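Local coordinates for protein beta-glucoside kinase (Listeria monocytogenes, PDB 4HTL) that catalyses the ATP-dependent phosphorylation of cellobiose to cellobiose-6'-phosphate and may also regulate transcription of the cellobiose-PTS operon, at residues A64-T72 and R147-E155; T178-Y187 and S214-I225. All coordinates share one frame; numbering follows the deposited sequence. Where two conformers were deposited one is given.

Contact 1 of 2, residues A64-T72 and R147-E155; sequences APGYVNPKT and RGGRFRAGE. With EDO (1,2-ethanediol), chain B.
The ring of Y67 carries CG of R152 over the centre of one face, in a CH-pi contact 3.6 Å from the ring centroid, while E155 lies at its edge. There Y67 OH donates to E155 OE2 at 2.6 Å, which accepts on its anti lone pair, with ring and carboxylate nearly perpendicular (86°). On F151, CA of N69 sits over the centre of one face, and P70 CD comes in obliquely to 3.4 Å from F151 CE1. At the edge of the R150 guanidinium lies a 1,2-ethanediol, probably from the crystallisation liquor, whose O1 and O2 accept from NE and NH2. F151 CG lies anti to its carbonyl carbon (chi1 -47°), setting one face against N69 and bringing CE1 to P70 CD. Proline offers a compact apolar ring, and its CG rests against the NE end of R147, whose charge pairs with E104. N69 OD1 accepts from K71 N, an Asx turn, and also from T72 N, completing an Asx motif that fixes the asparagine beside F151. A water accepts from V68 N at 3.0 Å. R152 is thus one link to the second subunit, its apolar stem on Y67, its charged end bound to D237, D268 and R267 O of that subunit.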
loop_
_atom_site.group_PDB
_atom_site.type_symbol
_atom_site.label_atom_id
_atom_site.label_comp_id
_atom_site.label_asym_id
_atom_site.label_seq_id
_atom_site.Cartn_x
_atom_site.Cartn_y
_atom_site.Cartn_z
ATOM N N ALA A 64 12.999 -17.452 -2.124
ATOM C CA ALA A 64 12.585 -17.826 -3.460
ATOM C C ALA A 64 11.782 -16.730 -4.131
ATOM O O ALA A 64 10.956 -16.079 -3.476
ATOM C CB ALA A 64 11.737 -19.111 -3.391
ATOM N N PRO A 65 11.949 -16.566 -5.461
ATOM C CA PRO A 65 11.045 -15.626 -6.135
ATOM C C PRO A 65 9.620 -16.115 -6.224
ATOM O O PRO A 65 9.331 -17.307 -6.045
ATOM C CB PRO A 65 11.685 -15.404 -7.508
ATOM C CG PRO A 65 12.498 -16.627 -7.740
ATOM C CD PRO A 65 12.918 -17.164 -6.392
ATOM N N GLY A 66 8.716 -15.156 -6.386
ATOM C CA GLY A 66 7.328 -15.475 -6.650
ATOM C C GLY A 66 6.497 -15.419 -5.365
ATOM O O GLY A 66 6.827 -14.652 -4.442
ATOM N N TYR A 67 5.442 -16.248 -5.300
ATOM C CA TYR A 67 4.466 -16.190 -4.241
ATOM C C TYR A 67 4.542 -17.500 -3.497
ATOM O O TYR A 67 4.396 -18.589 -4.104
ATOM C CB TYR A 67 3.065 -15.940 -4.837
ATOM C CG TYR A 67 2.971 -14.732 -5.754
ATOM C CD1 TYR A 67 3.643 -13.547 -5.465
ATOM C CD2 TYR A 67 2.127 -14.743 -6.862
ATOM C CE1 TYR A 67 3.533 -12.448 -6.303
ATOM C CE2 TYR A 67 2.028 -13.666 -7.708
ATOM C CZ TYR A 67 2.705 -12.507 -7.408
ATOM O OH TYR A 67 2.614 -11.412 -8.239
ATOM N N VAL A 68 4.844 -17.405 -2.211
ATOM C CA VAL A 68 5.093 -18.557 -1.360
ATOM C C VAL A 68 4.232 -18.481 -0.118
ATOM O O VAL A 68 4.257 -17.453 0.572
ATOM C CB VAL A 68 6.577 -18.554 -0.864
ATOM C CG1 VAL A 68 6.806 -19.671 0.144
ATOM C CG2 VAL A 68 7.544 -18.667 -2.026
ATOM N N ASN A 69 3.489 -19.546 0.171
ATOM C CA ASN A 69 2.814 -19.689 1.441
ATOM C C ASN A 69 3.895 -20.077 2.442
ATOM O O ASN A 69 4.474 -21.152 2.358
ATOM C CB ASN A 69 1.714 -20.737 1.346
ATOM C CG ASN A 69 0.982 -20.950 2.652
ATOM O OD1 ASN A 69 1.562 -20.812 3.732
ATOM N ND2 ASN A 69 -0.308 -21.299 2.562
ATOM N N PRO A 70 4.200 -19.176 3.369
ATOM C CA PRO A 70 5.353 -19.390 4.224
ATOM C C PRO A 70 5.128 -20.462 5.278
ATOM O O PRO A 70 6.093 -20.908 5.861
ATOM C CB PRO A 70 5.550 -18.034 4.863
ATOM C CG PRO A 70 4.181 -17.449 4.923
ATOM C CD PRO A 70 3.473 -17.945 3.704
ATOM N N LYS A 71 3.877 -20.852 5.557
ATOM C CA LYS A 71 3.617 -21.906 6.536
ATOM C C LYS A 71 3.638 -23.305 5.876
ATOM O O LYS A 71 4.206 -24.240 6.437
ATOM C CB LYS A 71 2.277 -21.676 7.275
ATOM C CG LYS A 71 2.323 -20.510 8.269
ATOM C CD LYS A 71 1.118 -20.454 9.210
ATOM C CE LYS A 71 1.221 -19.294 10.202
ATOM N NZ LYS A 71 -0.090 -18.854 10.778
ATOM N N THR A 72 3.000 -23.441 4.709
ATOM C CA THR A 72 2.933 -24.714 4.000
ATOM C C THR A 72 4.105 -25.003 3.051
ATOM O O THR A 72 4.383 -26.180 2.741
ATOM C CB THR A 72 1.649 -24.884 3.193
ATOM O OG1 THR A 72 1.656 -23.992 2.076
ATOM C CG2 THR A 72 0.391 -24.665 4.056
ATOM N N ARG A 147 2.253 -9.925 3.854
ATOM C CA ARG A 147 2.416 -10.868 2.726
ATOM C C ARG A 147 1.236 -10.845 1.770
ATOM O O ARG A 147 1.370 -11.259 0.647
ATOM C CB ARG A 147 2.617 -12.278 3.233
ATOM C CG ARG A 147 3.836 -12.447 4.110
ATOM C CD ARG A 147 4.009 -13.886 4.514
ATOM N NE ARG A 147 5.032 -14.083 5.515
ATOM C CZ ARG A 147 4.860 -13.829 6.809
ATOM N NH1 ARG A 147 3.698 -13.351 7.255
ATOM N NH2 ARG A 147 5.828 -14.058 7.651
ATOM N N GLY A 148 0.071 -10.408 2.282
ATOM C CA GLY A 148 -1.171 -10.358 1.572
ATOM C C GLY A 148 -2.029 -11.624 1.701
ATOM O O GLY A 148 -1.596 -12.650 2.222
ATOM N N GLY A 149 -3.273 -11.536 1.238
ATOM C CA GLY A 149 -4.218 -12.638 1.349
ATOM C C GLY A 149 -3.817 -13.924 0.586
ATOM O O GLY A 149 -4.243 -15.039 0.951
ATOM N N ARG A 150 -3.039 -13.749 -0.478
ATOM C CA ARG A 150 -2.531 -14.851 -1.264
ATOM C C ARG A 150 -1.018 -14.788 -1.403
ATOM O O ARG A 150 -0.450 -15.398 -2.312
ATOM C CB ARG A 150 -3.237 -14.928 -2.622
ATOM C CG ARG A 150 -4.739 -15.209 -2.581
ATOM C CD ARG A 150 -5.296 -15.131 -4.012
ATOM N NE ARG A 150 -6.655 -15.631 -4.130
ATOM C CZ ARG A 150 -7.753 -14.930 -3.811
ATOM N NH1 ARG A 150 -7.690 -13.669 -3.371
ATOM N NH2 ARG A 150 -8.933 -15.484 -3.945
ATOM N N PHE A 151 -0.362 -14.104 -0.444
ATOM C CA PHE A 151 1.098 -14.084 -0.371
ATOM C C PHE A 151 1.711 -13.348 -1.552
ATOM O O PHE A 151 2.872 -13.615 -1.939
ATOM C CB PHE A 151 1.647 -15.513 -0.249
ATOM C CG PHE A 151 0.922 -16.303 0.779
ATOM C CD1 PHE A 151 1.040 -15.960 2.111
ATOM C CD2 PHE A 151 0.055 -17.321 0.421
ATOM C CE1 PHE A 151 0.347 -16.644 3.081
ATOM C CE2 PHE A 151 -0.656 -17.988 1.396
ATOM C CZ PHE A 151 -0.522 -17.634 2.719
ATOM N N ARG A 152 0.947 -12.411 -2.091
ATOM C CA ARG A 152 1.360 -11.649 -3.252
ATOM C C ARG A 152 1.775 -10.202 -2.962
ATOM O O ARG A 152 2.220 -9.493 -3.897
ATOM C CB ARG A 152 0.274 -11.656 -4.325
ATOM C CG ARG A 152 -0.217 -13.041 -4.705
ATOM C CD ARG A 152 -1.180 -13.105 -5.839
ATOM N NE ARG A 152 -2.435 -12.482 -5.474
ATOM C CZ ARG A 152 -3.579 -12.642 -6.128
ATOM N NH1 ARG A 152 -3.669 -13.444 -7.174
ATOM N NH2 ARG A 152 -4.649 -12.005 -5.697
ATOM N N ALA A 153 1.557 -9.735 -1.744
ATOM C CA ALA A 153 1.728 -8.298 -1.437
ATOM C C ALA A 153 3.153 -7.823 -1.710
ATOM O O ALA A 153 4.111 -8.608 -1.697
ATOM C CB ALA A 153 1.334 -8.000 -0.009
ATOM N N GLY A 154 3.288 -6.546 -2.019
ATOM C CA GLY A 154 4.579 -5.927 -2.209
ATOM C C GLY A 154 5.074 -5.821 -3.647
ATOM O O GLY A 154 6.255 -5.595 -3.892
ATOM N N GLU A 155 4.174 -5.990 -4.593
ATOM C CA GLU A 155 4.477 -5.877 -6.016
ATOM C C GLU A 155 4.555 -4.426 -6.470
ATOM O O GLU A 155 3.761 -3.929 -7.301
ATOM C CB GLU A 155 3.456 -6.682 -6.861
ATOM C CG GLU A 155 3.644 -8.167 -6.876
ATOM C CD GLU A 155 4.790 -8.655 -7.788
ATOM O OE1 GLU A 155 5.718 -7.873 -8.109
ATOM O OE2 GLU A 155 4.716 -9.830 -8.253
HETATM C C1 EDO B . -7.216 -19.197 -6.236
HETATM O O1 EDO B . -6.297 -18.093 -6.190
HETATM C C2 EDO B . -8.142 -19.135 -5.015
HETATM O O2 EDO B . -9.232 -18.195 -5.193
HETATM O O HOH W 1 5.089 -14.583 -1.176
#

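Contact 2 of 2, residues T178-Y187 and S214-I225; sequences TTMLVLRRQY and SERLITEFYTGI
Two nearly antiparallel helices of the C-terminal half, 180-191 and 212-236, meet here through apolar side chains; the axes of the short segments cross at 152° and approach to 10.5 Å. L183 CD1 lies over the middle of the F221 ring, 3.9 Å from the centroid and 10° off the normal, a CH-pi contact, and also touches I218 CD1. The other branch, CD2, packs on CB of L217 and of F221, so a forked leucine fills the angle between three residues. F221 CG stands anti to its backbone N (chi1 176°), which swings the ring toward the start of helix 180-191. I225 CD1, from the same helix, lies over the opposite face, offset toward the rim; the backbone N of T179, buried without a polar partner, comes up at the ring edge. The selenium of M180, a selenomethionine, approaches obliquely, 4.0 Å from F221 CZ, in a Met-aromatic contact. The protein has the actin-like ATPase fold of ROK kinases; in this chain the F221 ring also meets I131 of strand 126-131, so helix 212-236 packs onto the sheet of this half. T179 is the N-cap: its OG1 accepts from V182 N at 3.0 Å. Just before it, T178 lays CG2 3.4 Å from F221 O, close against the helix where G224, lacking a side chain, leaves room. T178 OG1 reaches E220 O through a water. L217 CD1 meets Y187 CB and the edge of the Y187 ring, while L217 CD2 lies against Q186, the two side chains running past each other in opposite directions. A second water donates to both Q186 OE1, at 2.6 Å, and L217 O, joining Q186 to a carbonyl of the facing helix. S214 OG, 3.6 Å from Y187 CE1, bonds to D211.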
loop_
_atom_site.group_PDB
_atom_site.type_symbol
_atom_site.label_atom_id
_atom_site.label_comp_id
_atom_site.label_asym_id
_atom_site.label_seq_id
_atom_site.Cartn_x
_atom_site.Cartn_y
_atom_site.Cartn_z
ATOM N N THR A 178 10.674 2.277 -15.444
ATOM C CA THR A 178 11.539 2.882 -14.451
ATOM C C THR A 178 12.510 1.878 -13.799
ATOM O O THR A 178 12.361 1.510 -12.627
ATOM C CB THR A 178 10.699 3.636 -13.417
ATOM O OG1 THR A 178 9.703 4.433 -14.089
ATOM C CG2 THR A 178 11.521 4.479 -12.468
ATOM N N THR A 179 13.480 1.399 -14.585
ATOM C CA THR A 179 14.453 0.406 -14.117
ATOM C C THR A 179 15.771 0.682 -14.793
ATOM O O THR A 179 15.837 1.401 -15.821
ATOM C CB THR A 179 14.043 -1.065 -14.431
ATOM O OG1 THR A 179 14.149 -1.318 -15.830
ATOM C CG2 THR A 179 12.569 -1.369 -13.967
HETATM N N MSE A 180 16.828 0.086 -14.250
HETATM C CA MSE A 180 18.155 0.192 -14.876
HETATM C C MSE A 180 18.170 -0.424 -16.302
HETATM O O MSE A 180 18.845 0.094 -17.209
HETATM C CB MSE A 180 19.184 -0.468 -13.997
HETATM C CG MSE A 180 19.305 0.202 -12.581
HETATM SE SE MSE A 180 19.975 2.042 -12.521
HETATM C CE MSE A 180 21.832 1.570 -12.757
ATOM N N LEU A 181 17.424 -1.517 -16.491
ATOM C CA LEU A 181 17.244 -2.126 -17.806
ATOM C C LEU A 181 16.553 -1.187 -18.793
ATOM O O LEU A 181 17.010 -1.042 -19.930
ATOM C CB LEU A 181 16.488 -3.444 -17.725
ATOM C CG LEU A 181 16.202 -4.180 -19.056
ATOM C CD1 LEU A 181 17.467 -4.433 -19.913
ATOM C CD2 LEU A 181 15.432 -5.479 -18.748
ATOM N N VAL A 182 15.482 -0.518 -18.356
ATOM C CA VAL A 182 14.771 0.403 -19.217
ATOM C C VAL A 182 15.731 1.536 -19.627
ATOM O O VAL A 182 15.717 1.968 -20.786
ATOM C CB VAL A 182 13.484 0.948 -18.532
ATOM C CG1 VAL A 182 12.964 2.173 -19.285
ATOM C CG2 VAL A 182 12.467 -0.164 -18.426
ATOM N N LEU A 183 16.538 2.042 -18.682
ATOM C CA LEU A 183 17.499 3.075 -19.020
ATOM C C LEU A 183 18.429 2.668 -20.142
ATOM O O LEU A 183 18.638 3.449 -21.100
ATOM C CB LEU A 183 18.333 3.478 -17.804
ATOM C CG LEU A 183 17.744 4.476 -16.815
ATOM C CD1 LEU A 183 18.687 4.570 -15.601
ATOM C CD2 LEU A 183 17.523 5.871 -17.446
ATOM N N ARG A 184 18.948 1.458 -20.055
ATOM C CA ARG A 184 19.847 0.932 -21.097
ATOM C C ARG A 184 19.105 0.765 -22.427
ATOM O O ARG A 184 19.623 1.139 -23.481
ATOM C CB ARG A 184 20.508 -0.372 -20.647
ATOM C CG ARG A 184 21.441 -0.169 -19.456
ATOM C CD ARG A 184 21.914 -1.495 -18.895
ATOM N NE ARG A 184 22.504 -2.277 -19.979
ATOM C CZ ARG A 184 22.057 -3.442 -20.446
ATOM N NH1 ARG A 184 21.043 -4.087 -19.872
ATOM N NH2 ARG A 184 22.693 -4.013 -21.472
ATOM N N ARG A 185 17.885 0.237 -22.370
ATOM C CA ARG A 185 17.040 0.108 -23.568
ATOM C C ARG A 185 16.778 1.449 -24.224
ATOM O O ARG A 185 16.891 1.579 -25.436
ATOM C CB ARG A 185 15.731 -0.564 -23.229
ATOM C CG ARG A 185 15.920 -2.041 -22.982
ATOM C CD ARG A 185 14.609 -2.801 -22.774
ATOM N NE ARG A 185 13.593 -2.450 -23.776
ATOM C CZ ARG A 185 12.361 -2.024 -23.493
ATOM N NH1 ARG A 185 11.947 -1.921 -22.226
ATOM N NH2 ARG A 185 11.517 -1.707 -24.477
ATOM N N GLN A 186 16.426 2.455 -23.426
ATOM C CA GLN A 186 16.183 3.757 -23.967
ATOM C C GLN A 186 17.441 4.355 -24.594
ATOM O O GLN A 186 17.384 4.958 -25.663
ATOM C CB GLN A 186 15.678 4.706 -22.885
ATOM C CG GLN A 186 14.297 4.363 -22.365
ATOM C CD GLN A 186 13.893 5.081 -21.076
ATOM O OE1 GLN A 186 14.748 5.599 -20.349
ATOM N NE2 GLN A 186 12.562 5.106 -20.782
ATOM N N TYR A 187 18.565 4.240 -23.895
ATOM C CA TYR A 187 19.830 4.729 -24.436
ATOM C C TYR A 187 20.194 4.068 -25.752
ATOM O O TYR A 187 20.639 4.757 -26.695
ATOM C CB TYR A 187 20.948 4.561 -23.417
ATOM C CG TYR A 187 22.153 5.453 -23.728
ATOM C CD1 TYR A 187 22.066 6.839 -23.604
ATOM C CD2 TYR A 187 23.367 4.903 -24.118
ATOM C CE1 TYR A 187 23.136 7.651 -23.897
ATOM C CE2 TYR A 187 24.452 5.708 -24.390
ATOM C CZ TYR A 187 24.324 7.088 -24.281
ATOM O OH TYR A 187 25.396 7.892 -24.538
ATOM N N SER A 214 21.270 11.896 -22.174
ATOM C CA SER A 214 21.415 11.263 -20.889
ATOM C C SER A 214 20.666 11.989 -19.782
ATOM O O SER A 214 20.049 11.340 -18.907
ATOM C CB SER A 214 22.880 11.126 -20.558
ATOM O OG SER A 214 23.548 10.348 -21.572
ATOM N N GLU A 215 20.764 13.316 -19.781
ATOM C CA GLU A 215 20.004 14.122 -18.857
ATOM C C GLU A 215 18.532 13.776 -18.878
ATOM O O GLU A 215 17.910 13.611 -17.815
ATOM C CB GLU A 215 20.228 15.610 -19.042
ATOM C CG GLU A 215 21.592 16.045 -18.570
ATOM C CD GLU A 215 21.937 17.488 -18.908
ATOM O OE1 GLU A 215 21.299 18.090 -19.808
ATOM O OE2 GLU A 215 22.852 18.034 -18.249
ATOM N N ARG A 216 17.947 13.664 -20.065
ATOM C CA ARG A 216 16.533 13.374 -20.127
ATOM C C ARG A 216 16.254 11.990 -19.562
ATOM O O ARG A 216 15.299 11.797 -18.810
ATOM C CB ARG A 216 15.990 13.523 -21.564
ATOM C CG ARG A 216 14.483 13.273 -21.657
ATOM C CD ARG A 216 13.927 13.568 -23.053
ATOM N NE ARG A 216 12.518 13.255 -23.068
ATOM C CZ ARG A 216 11.556 14.001 -22.517
ATOM N NH1 ARG A 216 11.813 15.193 -21.997
ATOM N NH2 ARG A 216 10.305 13.567 -22.527
ATOM N N LEU A 217 17.064 11.017 -19.931
ATOM C CA LEU A 217 16.818 9.649 -19.458
ATOM C C LEU A 217 16.852 9.562 -17.934
ATOM O O LEU A 217 15.962 8.957 -17.284
ATOM C CB LEU A 217 17.805 8.665 -20.073
ATOM C CG LEU A 217 17.843 8.450 -21.549
ATOM C CD1 LEU A 217 18.705 7.192 -21.851
ATOM C CD2 LEU A 217 16.495 8.485 -22.242
ATOM N N ILE A 218 17.845 10.199 -17.343
ATOM C CA ILE A 218 18.021 10.139 -15.902
ATOM C C ILE A 218 16.926 10.920 -15.184
ATOM O O ILE A 218 16.362 10.445 -14.172
ATOM C CB ILE A 218 19.453 10.600 -15.445
ATOM C CG1 ILE A 218 20.533 9.627 -16.029
ATOM C CG2 ILE A 218 19.498 10.718 -13.907
ATOM C CD1 ILE A 218 20.348 8.152 -15.702
ATOM N N THR A 219 16.602 12.079 -15.733
ATOM C CA THR A 219 15.522 12.907 -15.181
ATOM C C THR A 219 14.183 12.151 -15.155
ATOM O O THR A 219 13.467 12.158 -14.137
ATOM C CB THR A 219 15.413 14.261 -15.886
ATOM O OG1 THR A 219 16.670 14.948 -15.787
ATOM C CG2 THR A 219 14.310 15.151 -15.263
ATOM N N GLU A 220 13.872 11.491 -16.262
ATOM C CA GLU A 220 12.625 10.721 -16.368
ATOM C C GLU A 220 12.630 9.528 -15.406
ATOM O O GLU A 220 11.614 9.217 -14.822
ATOM C CB GLU A 220 12.351 10.278 -17.789
ATOM C CG GLU A 220 12.143 11.464 -18.716
ATOM C CD GLU A 220 10.796 12.140 -18.541
ATOM O OE1 GLU A 220 9.805 11.430 -18.676
ATOM O OE2 GLU A 220 10.722 13.355 -18.294
ATOM N N PHE A 221 13.772 8.840 -15.298
ATOM C CA PHE A 221 13.957 7.753 -14.339
ATOM C C PHE A 221 13.653 8.238 -12.921
ATOM O O PHE A 221 12.871 7.627 -12.174
ATOM C CB PHE A 221 15.393 7.213 -14.507
ATOM C CG PHE A 221 15.793 6.133 -13.521
ATOM C CD1 PHE A 221 15.242 4.857 -13.567
ATOM C CD2 PHE A 221 16.825 6.355 -12.655
ATOM C CE1 PHE A 221 15.659 3.867 -12.708
ATOM C CE2 PHE A 221 17.268 5.371 -11.797
ATOM C CZ PHE A 221 16.683 4.113 -11.821
ATOM N N TYR A 222 14.248 9.356 -12.521
ATOM C CA TYR A 222 14.038 9.844 -11.168
ATOM C C TYR A 222 12.593 10.277 -10.947
ATOM O O TYR A 222 12.017 10.044 -9.875
ATOM C CB TYR A 222 15.007 10.979 -10.845
ATOM C CG TYR A 222 16.432 10.514 -10.573
ATOM C CD1 TYR A 222 16.686 9.360 -9.860
ATOM C CD2 TYR A 222 17.508 11.310 -10.850
ATOM C CE1 TYR A 222 17.963 8.935 -9.572
ATOM C CE2 TYR A 222 18.812 10.905 -10.526
ATOM C CZ TYR A 222 19.030 9.723 -9.914
ATOM O OH TYR A 222 20.328 9.375 -9.620
ATOM N N THR A 223 11.968 10.819 -11.975
ATOM C CA THR A 223 10.542 11.190 -11.858
ATOM C C THR A 223 9.672 9.944 -11.621
ATOM O O THR A 223 8.798 9.966 -10.799
ATOM C CB THR A 223 10.048 11.974 -13.097
ATOM O OG1 THR A 223 10.724 13.248 -13.149
ATOM C CG2 THR A 223 8.478 12.177 -13.087
ATOM N N GLY A 224 9.960 8.848 -12.314
ATOM C CA GLY A 224 9.252 7.644 -12.106
ATOM C C GLY A 224 9.449 7.122 -10.703
ATOM O O GLY A 224 8.506 6.682 -10.059
ATOM N N ILE A 225 10.693 7.148 -10.209
ATOM C CA ILE A 225 10.942 6.707 -8.829
ATOM C C ILE A 225 10.158 7.586 -7.810
ATOM O O ILE A 225 9.508 7.061 -6.887
ATOM C CB ILE A 225 12.419 6.692 -8.458
ATOM C CG1 ILE A 225 13.157 5.675 -9.338
ATOM C CG2 ILE A 225 12.610 6.310 -6.970
ATOM C CD1 ILE A 225 14.676 5.766 -9.283
HETATM O O HOH W 2 10.134 6.751 -15.423
HETATM O O HOH W 3 14.200 6.959 -18.143
#

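From the N terminus, the chain first lays down four of the five strands of the first sheet, ending in 59-64, then enters 64-72. Contact 1 closes when the loop 147-155 returns after 74 intervening residues, which include strand 101-105, helix 106-117 and the first strands of the second five-stranded sheet. It thus ties the edge of the small three-stranded sheet to the loop following strand 144-145. Contact 2 opens only later and closes a shorter excursion of 26 residues containing helix 200-208. The two are in series, neither nested nor crossed, on opposite sides of the chain's centre, their centres about 29 Å apart. Both also touch the second subunit.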